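Local coordinates for protein leucine aminopeptidase (Fimbriiglobus ruber, PDB 7D1B) that binds zinc and, as a glutaminyl cyclase of the M28 peptidase family, probably converts N-terminal glutamine of peptides to pyroglutamate, at residues Glu188-Pro193 with Asp202-Gly207. Numbering follows the deposited sequence.
Sequences EYILDP and DKYFFG. With ZN (zinc ion), chain B.
At the zinc site of this M28-family fold, the loop following strand 178-184 doubles back on itself, and Y204, just ahead of helix 206-218, lies against E188 and I190. E188 binds zinc through OE2, alongside D155, H309 and water 3, while OE1 forms a salt bridge with R134. The E188 CB approaches the Y204 ring obliquely, 3.8 Å from CE2. R134 also hydrogen-bonds Y204 OH, so one arginine ties the metal ligand to the tyrosine. I190 crosses Y204 at about a right angle and makes a CH-pi contact: CD1 sits over one ring face, 3.9 Å from the centroid and offset toward the rim. Chi1 (-53°) sets CG1 of I190 beside the backbone N, and chi2 (-54°) carries CD1 to the Y204 ring and to within 3.5 Å of K203 O.

Farther from the metal, D202 closes the loop. Its OD2 takes L191 N on the anti lone pair, a bent bond at 3.0 Å, and D192 N from above the carboxylate plane at 2.8 Å; S103 OG is a further hydrogen-bond partner. Beside these, D202 N donates to D192 O at 2.8 Å. An alanine at D202 would probably leave the amides of L191 and D192 without their shared acceptor, and that part of the loop freer to shift.

Two waters complete the join. Water 1 accepts from Y189 N, at the centre of an inverse gamma turn, and donates to K203 O. Water 2 donates to both D192 OD2 and D202 OD1, bridging two carboxylate oxygens that lie 4.7 Å apart.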
ATOM      1  N   GLU A 188      -3.552 -11.003  -3.052  1.00 12.29           N
ATOM      2  CA  GLU A 188      -4.617 -11.538  -3.890  1.00 12.27           C
ATOM      3  C   GLU A 188      -4.040 -12.467  -4.957  1.00 12.61           C
ATOM      4  O   GLU A 188      -4.233 -12.292  -6.169  1.00 13.00           O
ATOM      5  CB  GLU A 188      -5.537 -10.440  -4.422  1.00 13.96           C
ATOM      6  CG  GLU A 188      -4.882  -9.359  -5.236  1.00 15.17           C
ATOM      7  CD  GLU A 188      -5.916  -8.338  -5.688  1.00 15.95           C
ATOM      8  OE1 GLU A 188      -7.150  -8.624  -5.568  1.00 18.31           O
ATOM      9  OE2 GLU A 188      -5.534  -7.226  -6.140  1.00 16.25           O
ATOM     10  N   TYR A 189      -3.384 -13.524  -4.475  1.00 12.39           N
ATOM     11  CA  TYR A 189      -2.896 -14.615  -5.310  1.00 12.82           C
ATOM     12  C   TYR A 189      -4.068 -15.550  -5.609  1.00 12.86           C
ATOM     13  O   TYR A 189      -4.125 -16.703  -5.170  1.00 12.92           O
ATOM     14  CB  TYR A 189      -1.750 -15.305  -4.578  1.00 13.03           C
ATOM     15  CG  TYR A 189      -1.133 -16.476  -5.300  1.00 12.94           C
ATOM     16  CD1 TYR A 189      -0.584 -16.331  -6.564  1.00 13.95           C
ATOM     17  CD2 TYR A 189      -1.088 -17.731  -4.704  1.00 14.16           C
ATOM     18  CE1 TYR A 189      -0.015 -17.415  -7.229  1.00 14.71           C
ATOM     19  CE2 TYR A 189      -0.512 -18.816  -5.353  1.00 15.34           C
ATOM     20  CZ  TYR A 189       0.031 -18.646  -6.622  1.00 14.69           C
ATOM     21  OH  TYR A 189       0.623 -19.690  -7.301  1.00 16.42           O
ATOM     22  N   ILE A 190      -5.045 -15.018  -6.337  1.00 12.85           N
ATOM     23  CA  ILE A 190      -6.338 -15.677  -6.501  1.00 13.30           C
ATOM     24  C   ILE A 190      -6.326 -16.446  -7.815  1.00 13.63           C
ATOM     25  O   ILE A 190      -6.493 -15.868  -8.899  1.00 14.78           O
ATOM     26  CB  ILE A 190      -7.501 -14.686  -6.436  1.00 13.16           C
ATOM     27  CG1 ILE A 190      -7.441 -13.838  -5.161  1.00 13.64           C
ATOM     28  CG2 ILE A 190      -8.838 -15.439  -6.569  1.00 15.18           C
ATOM     29  CD1 ILE A 190      -7.346 -14.614  -3.836  1.00 14.13           C
ATOM     30  N   LEU A 191      -6.133 -17.762  -7.722  1.00 14.33           N
ATOM     31  CA  LEU A 191      -6.198 -18.622  -8.893  1.00 15.62           C
ATOM     32  C   LEU A 191      -7.610 -19.123  -9.128  1.00 16.45           C
ATOM     33  O   LEU A 191      -8.020 -19.292 -10.281  1.00 19.29           O
ATOM     34  CB  LEU A 191      -5.204 -19.784  -8.738  1.00 16.99           C
ATOM     35  CG  LEU A 191      -3.738 -19.331  -8.628  1.00 17.63           C
ATOM     36  CD1 LEU A 191      -2.825 -20.469  -8.175  1.00 19.29           C
ATOM     37  CD2 LEU A 191      -3.241 -18.741  -9.948  1.00 18.78           C
ATOM     38  N   ASP A 192      -8.345 -19.362  -8.055  1.00 15.61           N
ATOM     39  CA  ASP A 192      -9.742 -19.775  -8.105  1.00 16.26           C
ATOM     40  C   ASP A 192     -10.546 -18.683  -7.424  1.00 15.73           C
ATOM     41  O   ASP A 192     -10.448 -18.526  -6.193  1.00 16.37           O
ATOM     42  CB  ASP A 192      -9.889 -21.093  -7.349  1.00 18.73           C
ATOM     43  CG  ASP A 192     -11.329 -21.456  -7.079  1.00 21.50           C
ATOM     44  OD1 ASP A 192     -12.229 -20.928  -7.777  1.00 21.63           O
ATOM     45  OD2 ASP A 192     -11.568 -22.305  -6.179  1.00 23.92           O
ATOM     46  N   PRO A 193     -11.334 -17.899  -8.162  1.00 15.83           N
ATOM     47  CA  PRO A 193     -12.096 -16.807  -7.552  1.00 17.70           C
ATOM     48  C   PRO A 193     -13.380 -17.259  -6.887  1.00 20.03           C
ATOM     49  O   PRO A 193     -14.118 -16.412  -6.370  1.00 24.01           O
ATOM     50  CB  PRO A 193     -12.396 -15.908  -8.758  1.00 19.34           C
ATOM     51  CG  PRO A 193     -12.580 -16.896  -9.878  1.00 20.68           C
ATOM     52  CD  PRO A 193     -11.544 -17.972  -9.618  1.00 18.33           C
ATOM     53  N   ASP A 202     -10.203 -18.714  -3.382  1.00 14.04           N
ATOM     54  CA  ASP A 202      -8.889 -18.575  -2.772  1.00 12.86           C
ATOM     55  C   ASP A 202      -8.803 -17.507  -1.681  1.00 12.76           C
ATOM     56  O   ASP A 202      -9.634 -16.591  -1.582  1.00 13.95           O
ATOM     57  CB  ASP A 202      -7.829 -18.429  -3.852  1.00 13.43           C
ATOM     58  CG  ASP A 202      -7.463 -19.747  -4.498  1.00 13.25           C
ATOM     59  OD1 ASP A 202      -7.726 -20.814  -3.888  1.00 14.43           O
ATOM     60  OD2 ASP A 202      -6.911 -19.716  -5.621  1.00 13.77           O
ATOM     61  N   LYS A 203      -7.752 -17.632  -0.866  1.00 12.92           N
ATOM     62  CA  LYS A 203      -7.517 -16.814   0.317  1.00 12.89           C
ATOM     63  C   LYS A 203      -6.732 -15.548  -0.003  1.00 11.96           C
ATOM     64  O   LYS A 203      -5.796 -15.570  -0.805  1.00 12.27           O
ATOM     65  CB  LYS A 203      -6.723 -17.660   1.321  1.00 13.46           C
ATOM     66  CG  LYS A 203      -6.350 -16.924   2.590  1.00 14.93           C
ATOM     67  CD  LYS A 203      -5.745 -17.852   3.646  1.00 17.10           C
ATOM     68  CE  LYS A 203      -4.980 -17.056   4.722  1.00 19.32           C
ATOM     69  NZ  LYS A 203      -5.828 -16.030   5.407  1.00 24.54           N
ATOM     70  N   TYR A 204      -7.084 -14.467   0.686  1.00 12.66           N
ATOM     71  CA  TYR A 204      -6.438 -13.162   0.598  1.00 12.58           C
ATOM     72  C   TYR A 204      -5.510 -12.932   1.789  1.00 12.75           C
ATOM     73  O   TYR A 204      -5.630 -13.574   2.838  1.00 13.85           O
ATOM     74  CB  TYR A 204      -7.512 -12.066   0.606  1.00 13.30           C
ATOM     75  CG  TYR A 204      -8.327 -11.961  -0.647  1.00 13.10           C
ATOM     76  CD1 TYR A 204      -9.303 -12.899  -0.961  1.00 14.89           C
ATOM     77  CD2 TYR A 204      -8.160 -10.869  -1.496  1.00 14.87           C
ATOM     78  CE1 TYR A 204     -10.073 -12.768  -2.120  1.00 15.28           C
ATOM     79  CE2 TYR A 204      -8.908 -10.730  -2.644  1.00 16.34           C
ATOM     80  CZ  TYR A 204      -9.871 -11.670  -2.949  1.00 15.64           C
ATOM     81  OH  TYR A 204     -10.601 -11.482  -4.101  1.00 17.34           O
ATOM     82  N   PHE A 205      -4.596 -11.973   1.621  1.00 12.49           N
ATOM     83  CA  PHE A 205      -3.901 -11.327   2.740  1.00 12.56           C
ATOM     84  C   PHE A 205      -2.783 -12.154   3.370  1.00 12.13           C
ATOM     85  O   PHE A 205      -2.468 -11.960   4.552  1.00 13.28           O
ATOM     86  CB  PHE A 205      -4.859 -10.802   3.835  1.00 13.04           C
ATOM     87  CG  PHE A 205      -6.042 -10.072   3.281  1.00 12.73           C
ATOM     88  CD1 PHE A 205      -5.872  -9.062   2.330  1.00 13.72           C
ATOM     89  CD2 PHE A 205      -7.330 -10.412   3.671  1.00 13.66           C
ATOM     90  CE1 PHE A 205      -6.965  -8.422   1.780  1.00 13.95           C
ATOM     91  CE2 PHE A 205      -8.440  -9.765   3.130  1.00 14.15           C
ATOM     92  CZ  PHE A 205      -8.260  -8.785   2.181  1.00 14.70           C
ATOM     93  N   PHE A 206      -2.105 -13.013   2.603  1.00 12.29           N
ATOM     94  CA  PHE A 206      -1.021 -13.792   3.202  1.00 13.45           C
ATOM     95  C   PHE A 206       0.082 -12.905   3.764  1.00 12.68           C
ATOM     96  O   PHE A 206       0.597 -13.161   4.858  1.00 13.15           O
ATOM     97  CB  PHE A 206      -0.421 -14.745   2.179  1.00 13.22           C
ATOM     98  CG  PHE A 206      -1.283 -15.928   1.848  1.00 13.52           C
ATOM     99  CD1 PHE A 206      -1.521 -16.921   2.796  1.00 15.13           C
ATOM    100  CD2 PHE A 206      -1.803 -16.084   0.567  1.00 14.34           C
ATOM    101  CE1 PHE A 206      -2.287 -18.051   2.471  1.00 16.18           C
ATOM    102  CE2 PHE A 206      -2.553 -17.209   0.245  1.00 16.66           C
ATOM    103  CZ  PHE A 206      -2.787 -18.180   1.193  1.00 16.74           C
ATOM    104  N   GLY A 207       0.480 -11.873   3.015  1.00 12.31           N
ATOM    105  CA  GLY A 207       1.608 -11.047   3.431  1.00 12.85           C
ATOM    106  C   GLY A 207       1.316 -10.186   4.643  1.00 12.08           C
ATOM    107  O   GLY A 207       2.128 -10.110   5.569  1.00 12.50           O
TER
HETATM  108 ZN    ZN B 801      -7.041  -6.061  -6.562  1.00 16.73          ZN
HETATM  109  O   HOH W   1      -3.577 -14.250  -1.771  1.00 12.86           O
HETATM  110  O   HOH W   2     -10.227 -22.176  -3.675  1.00 18.79           O
HETATM  111  O   HOH W   3      -8.143  -5.059  -5.071  1.00 14.76           O